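Local coordinates for protein PA0821 (Pseudomonas aeruginosa, PDB 7DRG) that probably acts as the immunity protein (antitoxin) against a putative VRR-NUC domain effector of the type VI secretion system, at residues T43-K48 with L143-F148; R55-Q60 with A170-P175. All blocks are in the same frame, centred on the assembly; numbering follows the deposited sequence.

How the contacts relate
Contact 1 pairs the antiparallel strands 34-46 and 144-151, and contact 2 joins helices 52-69 and 161-173, which pack on the same face of that strand pair. Their centres are about 9 Å apart. Along the chain the segments alternate: strand 34-46 leads into helix 52-69, and strand 144-151 comes before helix 161-173, so each contact ties the earlier half of this region to the later one. The two meet through Phe46 and Leu146, whose side chains pack against Leu58 and Leu173 respectively, and through Pro175 CB, which touches Tyr45 O. Together they make a helix layer packed on one face of the strand pair within the probable immunity protein.

Contact 1 of 2, residues T43-K48 with L143-F148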
ATOM      1  N   THR B  43     -18.466 -15.601  -4.029  1.00 14.08           N
ATOM      2  CA  THR B  43     -19.064 -15.599  -2.698  1.00 15.96           C
ATOM      3  C   THR B  43     -20.576 -15.514  -2.841  1.00 16.56           C
ATOM      4  O   THR B  43     -21.085 -14.598  -3.498  1.00 16.02           O
ATOM      5  CB  THR B  43     -18.553 -14.407  -1.890  1.00 17.65           C
ATOM      6  OG1 THR B  43     -17.125 -14.465  -1.794  1.00 18.16           O
ATOM      7  CG2 THR B  43     -19.166 -14.386  -0.508  1.00 21.90           C
ATOM      8  N   LEU B  44     -21.290 -16.468  -2.241  1.00 16.12           N
ATOM      9  CA  LEU B  44     -22.746 -16.530  -2.323  1.00 15.55           C
ATOM     10  C   LEU B  44     -23.309 -16.604  -0.912  1.00 15.38           C
ATOM     11  O   LEU B  44     -22.936 -17.495  -0.144  1.00 18.88           O
ATOM     12  CB  LEU B  44     -23.203 -17.742  -3.144  1.00 16.90           C
ATOM     13  CG  LEU B  44     -22.774 -17.789  -4.611  1.00 20.14           C
ATOM     14  CD1 LEU B  44     -23.210 -19.099  -5.243  1.00 23.78           C
ATOM     15  CD2 LEU B  44     -23.365 -16.620  -5.363  1.00 21.72           C
ATOM     16  N   TYR B  45     -24.185 -15.662  -0.570  1.00 14.80           N
ATOM     17  CA  TYR B  45     -24.891 -15.667   0.707  1.00 16.24           C
ATOM     18  C   TYR B  45     -26.285 -16.239   0.476  1.00 18.69           C
ATOM     19  O   TYR B  45     -27.041 -15.701  -0.337  1.00 18.01           O
ATOM     20  CB  TYR B  45     -24.990 -14.254   1.283  1.00 18.47           C
ATOM     21  CG  TYR B  45     -23.680 -13.514   1.519  1.00 15.83           C
ATOM     22  CD1 TYR B  45     -23.021 -12.872   0.475  1.00 17.15           C
ATOM     23  CD2 TYR B  45     -23.143 -13.408   2.803  1.00 16.19           C
ATOM     24  CE1 TYR B  45     -21.842 -12.158   0.696  1.00 18.06           C
ATOM     25  CE2 TYR B  45     -21.971 -12.706   3.032  1.00 17.26           C
ATOM     26  CZ  TYR B  45     -21.329 -12.087   1.976  1.00 18.11           C
ATOM     27  OH  TYR B  45     -20.166 -11.382   2.218  1.00 19.36           O
ATOM     28  N   PHE B  46     -26.641 -17.306   1.200  1.00 16.64           N
ATOM     29  CA  PHE B  46     -27.877 -18.026   0.905  1.00 17.44           C
ATOM     30  C   PHE B  46     -28.506 -18.516   2.200  1.00 15.92           C
ATOM     31  O   PHE B  46     -27.864 -18.552   3.250  1.00 18.17           O
ATOM     32  CB  PHE B  46     -27.630 -19.209  -0.046  1.00 19.68           C
ATOM     33  CG  PHE B  46     -26.800 -20.309   0.562  1.00 18.62           C
ATOM     34  CD1 PHE B  46     -25.418 -20.206   0.615  1.00 19.94           C
ATOM     35  CD2 PHE B  46     -27.397 -21.450   1.078  1.00 18.76           C
ATOM     36  CE1 PHE B  46     -24.650 -21.209   1.186  1.00 19.12           C
ATOM     37  CE2 PHE B  46     -26.632 -22.460   1.642  1.00 21.67           C
ATOM     38  CZ  PHE B  46     -25.253 -22.338   1.694  1.00 20.97           C
ATOM     39  N   LYS B  47     -29.768 -18.939   2.116  1.00 17.94           N
ATOM     40  CA  LYS B  47     -30.487 -19.385   3.304  1.00 18.17           C
ATOM     41  C   LYS B  47     -30.878 -20.855   3.193  1.00 19.77           C
ATOM     42  O   LYS B  47     -30.703 -21.502   2.157  1.00 19.10           O
ATOM     43  CB  LYS B  47     -31.723 -18.509   3.558  1.00 24.27           C
ATOM     44  CG  LYS B  47     -31.351 -17.060   3.856  1.00 23.71           C
ATOM     45  CD  LYS B  47     -32.532 -16.240   4.346  1.00 24.78           C
ATOM     46  CE  LYS B  47     -32.129 -14.797   4.579  1.00 30.41           C
ATOM     47  NZ  LYS B  47     -33.257 -14.003   5.149  1.00 36.41           N
ATOM     48  N   LYS B  48     -31.382 -21.374   4.323  1.00 22.02           N
ATOM     49  CA  LYS B  48     -31.913 -22.732   4.455  1.00 19.23           C
ATOM     50  C   LYS B  48     -30.834 -23.802   4.326  1.00 18.50           C
ATOM     51  O   LYS B  48     -31.118 -24.936   3.930  1.00 20.76           O
ATOM     52  CB  LYS B  48     -33.047 -22.987   3.455  1.00 21.05           C
ATOM     53  CG  LYS B  48     -34.205 -22.019   3.620  1.00 28.97           C
ATOM     54  CD  LYS B  48     -35.255 -22.245   2.552  1.00 36.99           C
ATOM     55  CE  LYS B  48     -36.484 -22.894   3.129  1.00 48.91           C
ATOM     56  NZ  LYS B  48     -37.384 -23.401   2.053  1.00 47.11           N
ATOM     57  N   LEU B 143     -28.238 -16.580   7.714  1.00 19.94           N
ATOM     58  CA  LEU B 143     -27.544 -16.405   6.443  1.00 19.98           C
ATOM     59  C   LEU B 143     -26.282 -17.260   6.424  1.00 18.80           C
ATOM     60  O   LEU B 143     -25.412 -17.110   7.292  1.00 20.54           O
ATOM     61  CB  LEU B 143     -27.204 -14.931   6.221  1.00 20.18           C
ATOM     62  CG  LEU B 143     -26.799 -14.566   4.794  1.00 19.17           C
ATOM     63  CD1 LEU B 143     -27.916 -14.938   3.823  1.00 21.12           C
ATOM     64  CD2 LEU B 143     -26.471 -13.082   4.733  1.00 23.47           C
ATOM     65  N   SER B 144     -26.193 -18.156   5.447  1.00 18.69           N
ATOM     66  CA  SER B 144     -25.036 -19.013   5.239  1.00 15.57           C
ATOM     67  C   SER B 144     -24.230 -18.520   4.036  1.00 15.97           C
ATOM     68  O   SER B 144     -24.653 -17.631   3.290  1.00 17.79           O
ATOM     69  CB  SER B 144     -25.482 -20.465   5.050  1.00 18.96           C
ATOM     70  OG  SER B 144     -26.155 -20.937   6.217  1.00 19.92           O
ATOM     71  N   VAL B 145     -23.043 -19.097   3.855  1.00 15.78           N
ATOM     72  CA  VAL B 145     -22.106 -18.618   2.840  1.00 16.21           C
ATOM     73  C   VAL B 145     -21.463 -19.802   2.138  1.00 16.67           C
ATOM     74  O   VAL B 145     -21.019 -20.751   2.789  1.00 18.37           O
ATOM     75  CB  VAL B 145     -21.009 -17.717   3.448  1.00 18.85           C
ATOM     76  CG1 VAL B 145     -19.971 -17.359   2.387  1.00 23.89           C
ATOM     77  CG2 VAL B 145     -21.610 -16.458   4.063  1.00 18.33           C
ATOM     78  N   LEU B 146     -21.402 -19.739   0.810  1.00 15.48           N
ATOM     79  CA  LEU B 146     -20.546 -20.604   0.010  1.00 16.45           C
ATOM     80  C   LEU B 146     -19.523 -19.727  -0.692  1.00 17.73           C
ATOM     81  O   LEU B 146     -19.900 -18.777  -1.384  1.00 16.34           O
ATOM     82  CB  LEU B 146     -21.347 -21.388  -1.036  1.00 15.83           C
ATOM     83  CG  LEU B 146     -20.515 -22.150  -2.071  1.00 17.50           C
ATOM     84  CD1 LEU B 146     -19.636 -23.209  -1.414  1.00 22.28           C
ATOM     85  CD2 LEU B 146     -21.412 -22.807  -3.111  1.00 18.15           C
ATOM     86  N   GLU B 147     -18.244 -20.049  -0.527  1.00 16.74           N
ATOM     87  CA  GLU B 147     -17.173 -19.370  -1.248  1.00 15.92           C
ATOM     88  C   GLU B 147     -16.351 -20.404  -1.992  1.00 17.67           C
ATOM     89  O   GLU B 147     -16.081 -21.486  -1.468  1.00 19.35           O
ATOM     90  CB  GLU B 147     -16.242 -18.586  -0.317  1.00 19.64           C
ATOM     91  CG  GLU B 147     -16.853 -17.394   0.355  1.00 26.54           C
ATOM     92  CD  GLU B 147     -15.788 -16.415   0.813  1.00 31.26           C
ATOM     93  OE1 GLU B 147     -15.732 -15.310   0.248  1.00 23.17           O
ATOM     94  OE2 GLU B 147     -14.992 -16.761   1.720  1.00 32.63           O
ATOM     95  N   PHE B 148     -15.941 -20.070  -3.209  1.00 15.68           N
ATOM     96  CA  PHE B 148     -15.151 -21.012  -3.979  1.00 14.21           C
ATOM     97  C   PHE B 148     -14.259 -20.232  -4.925  1.00 15.29           C
ATOM     98  O   PHE B 148     -14.540 -19.081  -5.263  1.00 16.55           O
ATOM     99  CB  PHE B 148     -16.043 -22.006  -4.740  1.00 14.33           C
ATOM    100  CG  PHE B 148     -16.792 -21.392  -5.878  1.00 17.44           C
ATOM    101  CD1 PHE B 148     -17.896 -20.597  -5.645  1.00 17.52           C
ATOM    102  CD2 PHE B 148     -16.374 -21.594  -7.184  1.00 20.24           C
ATOM    103  CE1 PHE B 148     -18.588 -20.018  -6.710  1.00 19.23           C
ATOM    104  CE2 PHE B 148     -17.056 -21.019  -8.253  1.00 20.10           C
ATOM    105  CZ  PHE B 148     -18.167 -20.228  -8.005  1.00 19.55           C
TER
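Thr43 OG1 donates a hydrogen bond of 2.6 Å to Glu147 OE1, which receives it on the anti lone pair, the one away from the other carboxylate oxygen. The two side chains lie side by side and point the same way; with Thr43 OG1 anti to the carbonyl carbon (chi1 -58°), the hydroxyl reaches the carboxylate while CG2 rests beside it. This bond belongs to an antiparallel beta ladder between strands 34-46 and 144-151, in which Thr43-Glu147 and Tyr45-Val145 are non-hydrogen-bonded pairs and Leu44-Leu146 and Phe46-Ser144 hydrogen-bonded ones. Four backbone hydrogen bonds join the two segments; the one from Leu44 N to Leu146 O measures 2.8 Å, and Phe46 N and Ser144 O bond at 2.9 Å.

The face carrying Thr43, Tyr45, Val145 and Glu147 lies under helix 213-216, where Ala213 touches all four side chains. Here Val145 CG2 packs 3.6 Å from Tyr45 CD2, the tyrosine and valine running side by side, while Leu143 CD2 comes obliquely to the same ring atom. The phenol ends in a hydrogen bond with Tyr179 OH. Farther along, Lys47 lays CG against Leu143 CD1 at 4.0 Å, and its NZ forms a salt bridge with Asp142.

On the other face, Leu44 and Leu146 pack against Phe169 of helix 161-173. Phe46 CG stands between its own backbone N and carbonyl carbon (chi1 67°), and the ring lies back across the neighbouring strand. Ser144 CB sits over one face, 4.0 Å from the ring centroid in a CH-pi contact, and Phe46 CE1 at the ring edge lies 3.6 Å from Leu146 N.

Contact 2 of 2, residues R55-Q60 with A170-P175; sequences RESLCQ and ARRLEP
Leu58 and Leu173 meet through their methyl groups, Leu58 CD2 lying 3.8 Å from Leu173 CD2, with the two side chains crossing at about a right angle. This is the buried, apolar side of the contact between helices 52-69 and 161-173: Leu58 also reaches Phe46 and Leu109 on the strands. Next to the leucines the helices come close, for Ser57 CB and Arg172 CB are 3.8 Å apart, and the aliphatic Arg172 CD passes 3.6 Å from Ser57 O. Ser57 OG turns back to a weak hydrogen bond with Leu53 O in its own helix.

The outer side, by contrast, is partly exposed and carried by longer, polar side chains, with no hydrogen bond between the two segments, yet Gln60 lies close on Arg172. Gln60 CG, anti to its backbone N (chi1 175°), stands over one face of the Arg172 guanidinium, 3.3 Å from Arg172 CZ and offset toward the rim. The two side chains cross at about a right angle, and the amide and guanidinium planes are 64° apart. Arg172 NH2 forms a salt bridge to Glu64, farther along helix 52-69, which probably helps to fix the guanidinium beside Gln60. Apolar side chains facing the strands and polar ones at the outer rim make this the pairing of two amphipathic helices packed side by side on one face of a beta-sheet.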
ATOM      1  N   ARG B  55     -28.782 -28.861   1.289  1.00 20.25           N
ATOM      2  CA  ARG B  55     -27.549 -29.620   1.470  1.00 19.94           C
ATOM      3  C   ARG B  55     -27.252 -30.500   0.258  1.00 19.75           C
ATOM      4  O   ARG B  55     -26.102 -30.566  -0.192  1.00 19.23           O
ATOM      5  CB  ARG B  55     -27.625 -30.437   2.754  1.00 19.06           C
ATOM      6  CG  ARG B  55     -27.566 -29.541   3.977  1.00 18.69           C
ATOM      7  CD  ARG B  55     -27.790 -30.299   5.266  1.00 22.44           C
ATOM      8  NE  ARG B  55     -27.678 -29.392   6.403  1.00 20.08           N
ATOM      9  CZ  ARG B  55     -27.644 -29.795   7.669  1.00 25.37           C
ATOM     10  NH1 ARG B  55     -27.706 -31.093   7.952  1.00 26.36           N
ATOM     11  NH2 ARG B  55     -27.547 -28.899   8.649  1.00 26.65           N
ATOM     12  N   GLU B  56     -28.277 -31.150  -0.314  1.00 20.48           N
ATOM     13  CA  GLU B  56     -28.050 -31.916  -1.538  1.00 17.98           C
ATOM     14  C   GLU B  56     -27.557 -31.025  -2.669  1.00 19.19           C
ATOM     15  O   GLU B  56     -26.691 -31.430  -3.454  1.00 20.49           O
ATOM     16  CB  GLU B  56     -29.328 -32.637  -1.965  1.00 21.90           C
ATOM     17  CG  GLU B  56     -29.821 -33.638  -0.949  1.00 30.71           C
ATOM     18  CD  GLU B  56     -31.145 -34.272  -1.356  1.00 48.01           C
ATOM     19  OE1 GLU B  56     -31.542 -34.137  -2.539  1.00 46.65           O
ATOM     20  OE2 GLU B  56     -31.803 -34.848  -0.463  1.00 60.44           O
ATOM     21  N   SER B  57     -28.122 -29.821  -2.787  1.00 19.99           N
ATOM     22  CA  SER B  57     -27.681 -28.905  -3.837  1.00 18.48           C
ATOM     23  C   SER B  57     -26.246 -28.453  -3.607  1.00 18.38           C
ATOM     24  O   SER B  57     -25.473 -28.319  -4.563  1.00 19.56           O
ATOM     25  CB  SER B  57     -28.628 -27.709  -3.927  1.00 20.08           C
ATOM     26  OG  SER B  57     -29.845 -28.111  -4.556  1.00 22.57           O
ATOM     27  N   LEU B  58     -25.863 -28.240  -2.346  1.00 19.18           N
ATOM     28  CA  LEU B  58     -24.469 -27.924  -2.048  1.00 16.08           C
ATOM     29  C   LEU B  58     -23.552 -29.063  -2.468  1.00 15.33           C
ATOM     30  O   LEU B  58     -22.437 -28.834  -2.952  1.00 18.79           O
ATOM     31  CB  LEU B  58     -24.313 -27.639  -0.553  1.00 16.30           C
ATOM     32  CG  LEU B  58     -24.869 -26.300  -0.068  1.00 17.58           C
ATOM     33  CD1 LEU B  58     -24.933 -26.273   1.460  1.00 17.69           C
ATOM     34  CD2 LEU B  58     -23.998 -25.147  -0.581  1.00 19.69           C
ATOM     35  N   CYS B  59     -24.003 -30.305  -2.283  1.00 16.74           N
ATOM     36  CA  CYS B  59     -23.200 -31.440  -2.706  1.00 18.11           C
ATOM     37  C   CYS B  59     -23.094 -31.512  -4.217  1.00 16.66           C
ATOM     38  O   CYS B  59     -22.052 -31.933  -4.735  1.00 19.81           O
ATOM     39  CB  CYS B  59     -23.784 -32.733  -2.154  1.00 17.93           C
ATOM     40  SG  CYS B  59     -23.515 -32.875  -0.378  1.00 22.06           S
ATOM     41  N   GLN B  60     -24.158 -31.127  -4.937  1.00 18.00           N
ATOM     42  CA  GLN B  60     -24.070 -31.065  -6.391  1.00 19.19           C
ATOM     43  C   GLN B  60     -23.128 -29.952  -6.830  1.00 18.03           C
ATOM     44  O   GLN B  60     -22.365 -30.124  -7.788  1.00 19.18           O
ATOM     45  CB  GLN B  60     -25.467 -30.888  -6.995  1.00 18.72           C
ATOM     46  CG  GLN B  60     -25.499 -30.694  -8.513  1.00 23.79           C
ATOM     47  CD  GLN B  60     -25.048 -31.902  -9.322  1.00 30.83           C
ATOM     48  OE1 GLN B  60     -25.153 -33.048  -8.887  1.00 26.42           O
ATOM     49  NE2 GLN B  60     -24.555 -31.640 -10.529  1.00 37.10           N
ATOM     50  N   ALA B 170     -25.644 -20.407  -8.293  1.00 17.01           N
ATOM     51  CA  ALA B 170     -26.716 -19.460  -8.009  1.00 17.51           C
ATOM     52  C   ALA B 170     -28.069 -20.085  -8.297  1.00 21.37           C
ATOM     53  O   ALA B 170     -29.025 -19.912  -7.530  1.00 20.08           O
ATOM     54  CB  ALA B 170     -26.529 -18.195  -8.846  1.00 20.93           C
ATOM     55  N   ARG B 171     -28.154 -20.822  -9.401  1.00 19.67           N
ATOM     56  CA  ARG B 171     -29.403 -21.452  -9.804  1.00 20.54           C
ATOM     57  C   ARG B 171     -29.904 -22.432  -8.747  1.00 23.60           C
ATOM     58  O   ARG B 171     -31.111 -22.495  -8.477  1.00 25.68           O
ATOM     59  CB  ARG B 171     -29.187 -22.143 -11.148  1.00 28.63           C
ATOM     60  CG  ARG B 171     -30.425 -22.614 -11.854  1.00 33.71           C
ATOM     61  CD  ARG B 171     -30.236 -22.431 -13.353  1.00 23.65           C
ATOM     62  NE  ARG B 171     -28.904 -22.838 -13.807  1.00 22.34           N
ATOM     63  CZ  ARG B 171     -28.320 -22.367 -14.904  1.00 23.74           C
ATOM     64  NH1 ARG B 171     -28.946 -21.462 -15.650  1.00 26.29           N
ATOM     65  NH2 ARG B 171     -27.108 -22.787 -15.256  1.00 25.28           N
ATOM     66  N   ARG B 172     -29.001 -23.175  -8.117  1.00 18.99           N
ATOM     67  CA  ARG B 172     -29.440 -24.179  -7.119  1.00 22.19           C
ATOM     68  C   ARG B 172     -29.650 -23.592  -5.725  1.00 25.64           C
ATOM     69  O   ARG B 172     -30.451 -24.142  -5.019  1.00 24.27           O
ATOM     70  CB  ARG B 172     -28.391 -25.236  -6.772  1.00 26.97           C
ATOM     71  CG  ARG B 172     -27.490 -25.705  -7.879  1.00 33.51           C
ATOM     72  CD  ARG B 172     -26.935 -27.071  -7.589  1.00 23.83           C
ATOM     73  NE  ARG B 172     -26.633 -27.662  -8.862  1.00 23.00           N
ATOM     74  CZ  ARG B 172     -25.490 -27.512  -9.487  1.00 26.07           C
ATOM     75  NH1 ARG B 172     -24.529 -26.815  -8.930  1.00 19.54           N
ATOM     76  NH2 ARG B 172     -25.298 -28.059 -10.662  1.00 23.99           N
ATOM     77  N   LEU B 173     -28.907 -22.553  -5.348  1.00 19.34           N
ATOM     78  CA  LEU B 173     -28.962 -22.086  -3.974  1.00 16.60           C
ATOM     79  C   LEU B 173     -29.892 -20.900  -3.787  1.00 19.39           C
ATOM     80  O   LEU B 173     -30.193 -20.553  -2.635  1.00 22.87           O
ATOM     81  CB  LEU B 173     -27.553 -21.711  -3.487  1.00 17.75           C
ATOM     82  CG  LEU B 173     -26.541 -22.863  -3.505  1.00 18.92           C
ATOM     83  CD1 LEU B 173     -25.153 -22.364  -3.122  1.00 19.71           C
ATOM     84  CD2 LEU B 173     -26.983 -23.981  -2.565  1.00 20.49           C
ATOM     85  N   GLU B 174     -30.350 -20.280  -4.879  1.00 19.96           N
ATOM     86  CA  GLU B 174     -31.174 -19.073  -4.870  1.00 22.31           C
ATOM     87  C   GLU B 174     -30.675 -18.074  -3.815  1.00 21.89           C
ATOM     88  O   GLU B 174     -31.389 -17.764  -2.860  1.00 21.91           O
ATOM     89  CB  GLU B 174     -32.646 -19.411  -4.659  1.00 28.32           C
ATOM     90  CG  GLU B 174     -33.159 -20.394  -5.718  1.00 36.31           C
ATOM     91  CD  GLU B 174     -34.645 -20.259  -6.002  1.00 52.84           C
ATOM     92  OE1 GLU B 174     -35.444 -20.354  -5.046  1.00 58.05           O
ATOM     93  OE2 GLU B 174     -35.007 -20.062  -7.188  1.00 49.23           O
ATOM     94  N   PRO B 175     -29.457 -17.561  -3.976  1.00 20.02           N
ATOM     95  CA  PRO B 175     -28.835 -16.752  -2.922  1.00 19.34           C
ATOM     96  C   PRO B 175     -29.508 -15.401  -2.761  1.00 20.40           C
ATOM     97  O   PRO B 175     -30.215 -14.910  -3.645  1.00 23.14           O
ATOM     98  CB  PRO B 175     -27.388 -16.580  -3.410  1.00 19.10           C
ATOM     99  CG  PRO B 175     -27.213 -17.599  -4.512  1.00 19.77           C
ATOM    100  CD  PRO B 175     -28.562 -17.737  -5.133  1.00 19.24           C
TER